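Local coordinates for protein NH(3)-dependent NAD(+) synthetase (Francisella tularensis subsp. holarctica LVS, PDB 3FIU) that belongs to the NAD synthase family of the HUP clan, an alpha/beta fold, and holds adenosine monophosphate, pyrophosphate and magnesium in its pocket, at residues A[31-36]-A[137-142]. Sequence-based numbering, arbitrary orientation.
Sequences GFVIGL and RIVIGT. With AMP (adenosine monophosphate), chain G.
Two hydrogen bonds grip NH1 of Arg137, one to the carbonyl oxygen Phe32 O at 2.9 Å and one to Thr57 OG1 on the next strand. Phe32 O lies in the guanidinium plane, although NH1 stands above the carbonyl plane. A bend at chi2 (-64°) turns the long arginine chain back across strand 31-35; side-chain-less Gly31 suits the spot, since Arg137 CD packs 3.4 Å from Gly31 C. The parallel pairing with strand 137-139 rests on three backbone bonds: Ile138 N to Gly31 O, Val33 N to Ile138 O and Ile140 N to Val33 O. The last runs nearly along the C=O axis, and Val139 CA adds a C-H...O contact to the same oxygen.

Valine and isoleucine, branched at CB, suit these extended strands, and their side chains are buried on both faces of the sheet. Phe32 and Ile138 lie side by side on one face. Ile140 crosses the phenyl group obliquely, its CD1 reaching 3.5 Å from Phe32 CD2. On the face turned to helix 113-135, Val33 CG1 meets Val139 CG2 at 3.9 Å. Ile34, with CG1 anti to the backbone N (chi1 -174°), carries CD1 to the CG2 methyls of Ile140 and Thr142; helix 40-51 packs against all three residues.

Farther along, a water replaces direct pairing, accepting from Gly35 N at 2.8 Å and donating to Ile140 O at 2.7 Å. Beyond it sits the ribose of adenosine monophosphate: its O2' donates to Gly35 O at 2.6 Å, and its O3' lies 2.5 Å from Thr142 OG1. Glycine lets the nucleotide lie close to the backbone, while threonine offers a hydroxyl to the sugar and a methyl to Ile34. Such a nucleotide pocket at the C-terminal ends of a 3-2-1-4 parallel sheet is characteristic of the Rossmann-like HUP fold.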
# COMPACT_ATOMS: atom_id res chain seq x y z
N GLY A 31 8.07 10.01 -16.23
CA GLY A 31 9.17 10.28 -15.29
C GLY A 31 8.88 9.76 -13.89
O GLY A 31 8.09 8.81 -13.71
N PHE A 32 9.47 10.44 -12.91
CA PHE A 32 9.57 9.93 -11.57
C PHE A 32 9.13 10.93 -10.53
O PHE A 32 9.18 12.15 -10.73
CB PHE A 32 11.05 9.58 -11.27
CG PHE A 32 11.66 8.62 -12.25
CD1 PHE A 32 12.52 9.08 -13.26
CD2 PHE A 32 11.38 7.25 -12.17
CE1 PHE A 32 13.07 8.17 -14.19
CE2 PHE A 32 11.95 6.33 -13.07
CZ PHE A 32 12.78 6.81 -14.10
N VAL A 33 8.75 10.38 -9.39
CA VAL A 33 8.60 11.18 -8.19
C VAL A 33 9.20 10.38 -7.03
O VAL A 33 9.17 9.12 -7.03
CB VAL A 33 7.11 11.61 -7.95
CG1 VAL A 33 6.21 10.41 -7.70
CG2 VAL A 33 6.98 12.67 -6.79
N ILE A 34 9.75 11.10 -6.06
CA ILE A 34 10.47 10.47 -4.96
C ILE A 34 10.32 11.33 -3.71
O ILE A 34 10.33 12.55 -3.81
CB ILE A 34 11.94 10.24 -5.32
CG1 ILE A 34 12.62 9.43 -4.20
CG2 ILE A 34 12.68 11.57 -5.50
CD1 ILE A 34 13.87 8.74 -4.66
N GLY A 35 10.12 10.69 -2.55
CA GLY A 35 10.13 11.41 -1.28
C GLY A 35 11.56 11.55 -0.77
O GLY A 35 12.29 10.54 -0.65
N LEU A 36 11.99 12.79 -0.49
CA LEU A 36 13.35 13.04 0.00
C LEU A 36 13.36 13.37 1.48
O LEU A 36 12.86 14.42 1.91
CB LEU A 36 14.02 14.19 -0.77
CG LEU A 36 14.73 14.02 -2.09
CD1 LEU A 36 15.47 15.33 -2.35
CD2 LEU A 36 15.74 12.89 -2.07
N ARG A 137 3.74 10.08 -13.48
CA ARG A 137 5.05 9.63 -13.03
C ARG A 137 4.96 8.27 -12.40
O ARG A 137 3.87 7.84 -12.04
CB ARG A 137 5.62 10.59 -11.96
CG ARG A 137 5.70 12.07 -12.41
CD ARG A 137 6.68 12.30 -13.58
NE ARG A 137 6.67 13.72 -13.97
CZ ARG A 137 7.38 14.67 -13.37
NH1 ARG A 137 8.22 14.36 -12.36
NH2 ARG A 137 7.28 15.94 -13.78
N ILE A 138 6.09 7.60 -12.24
CA ILE A 138 6.13 6.44 -11.34
C ILE A 138 6.85 6.76 -10.03
O ILE A 138 7.73 7.60 -10.02
CB ILE A 138 6.67 5.16 -12.00
CG1 ILE A 138 8.08 5.37 -12.59
CG2 ILE A 138 5.69 4.71 -13.04
CD1 ILE A 138 8.72 4.01 -13.06
N VAL A 139 6.45 6.08 -8.95
CA VAL A 139 6.97 6.36 -7.62
C VAL A 139 8.17 5.48 -7.36
O VAL A 139 8.07 4.23 -7.35
CB VAL A 139 5.89 6.10 -6.51
CG1 VAL A 139 6.50 6.31 -5.11
CG2 VAL A 139 4.69 6.98 -6.73
N ILE A 140 9.31 6.11 -7.14
CA ILE A 140 10.53 5.38 -6.79
C ILE A 140 10.57 5.07 -5.31
O ILE A 140 10.58 6.01 -4.47
CB ILE A 140 11.77 6.19 -7.13
CG1 ILE A 140 11.85 6.44 -8.63
CG2 ILE A 140 13.03 5.42 -6.58
CD1 ILE A 140 13.02 7.30 -9.08
N GLY A 141 10.60 3.78 -4.96
CA GLY A 141 10.80 3.37 -3.57
C GLY A 141 12.29 3.23 -3.28
O GLY A 141 13.07 2.88 -4.16
N THR A 142 12.69 3.54 -2.04
CA THR A 142 14.12 3.70 -1.73
C THR A 142 14.71 2.54 -0.92
O THR A 142 15.88 2.60 -0.53
CB THR A 142 14.38 4.99 -0.96
OG1 THR A 142 13.74 4.90 0.31
CG2 THR A 142 13.86 6.24 -1.73
P AMP G . 13.68 5.61 6.23
O1P AMP G . 14.37 4.44 5.55
O2P AMP G . 12.51 5.16 7.11
O3P AMP G . 14.52 6.65 6.87
O5' AMP G . 12.86 6.38 5.06
C5' AMP G . 12.17 5.61 4.05
C4' AMP G . 11.77 6.54 2.93
O4' AMP G . 10.63 7.33 3.29
C3' AMP G . 12.83 7.58 2.59
O3' AMP G . 13.81 6.98 1.76
C2' AMP G . 12.00 8.63 1.86
O2' AMP G . 11.82 8.29 0.47
C1' AMP G . 10.66 8.58 2.60
N9 AMP G . 10.65 9.65 3.63
C8 AMP G . 10.91 9.51 4.96
N7 AMP G . 10.83 10.70 5.61
C5 AMP G . 10.54 11.63 4.66
C6 AMP G . 10.29 13.08 4.66
N6 AMP G . 10.40 13.79 5.81
N1 AMP G . 9.98 13.63 3.47
C2 AMP G . 9.90 12.94 2.31
N3 AMP G . 10.09 11.60 2.23
C4 AMP G . 10.40 10.93 3.37
O HOH W 1 9.73 7.91 -2.69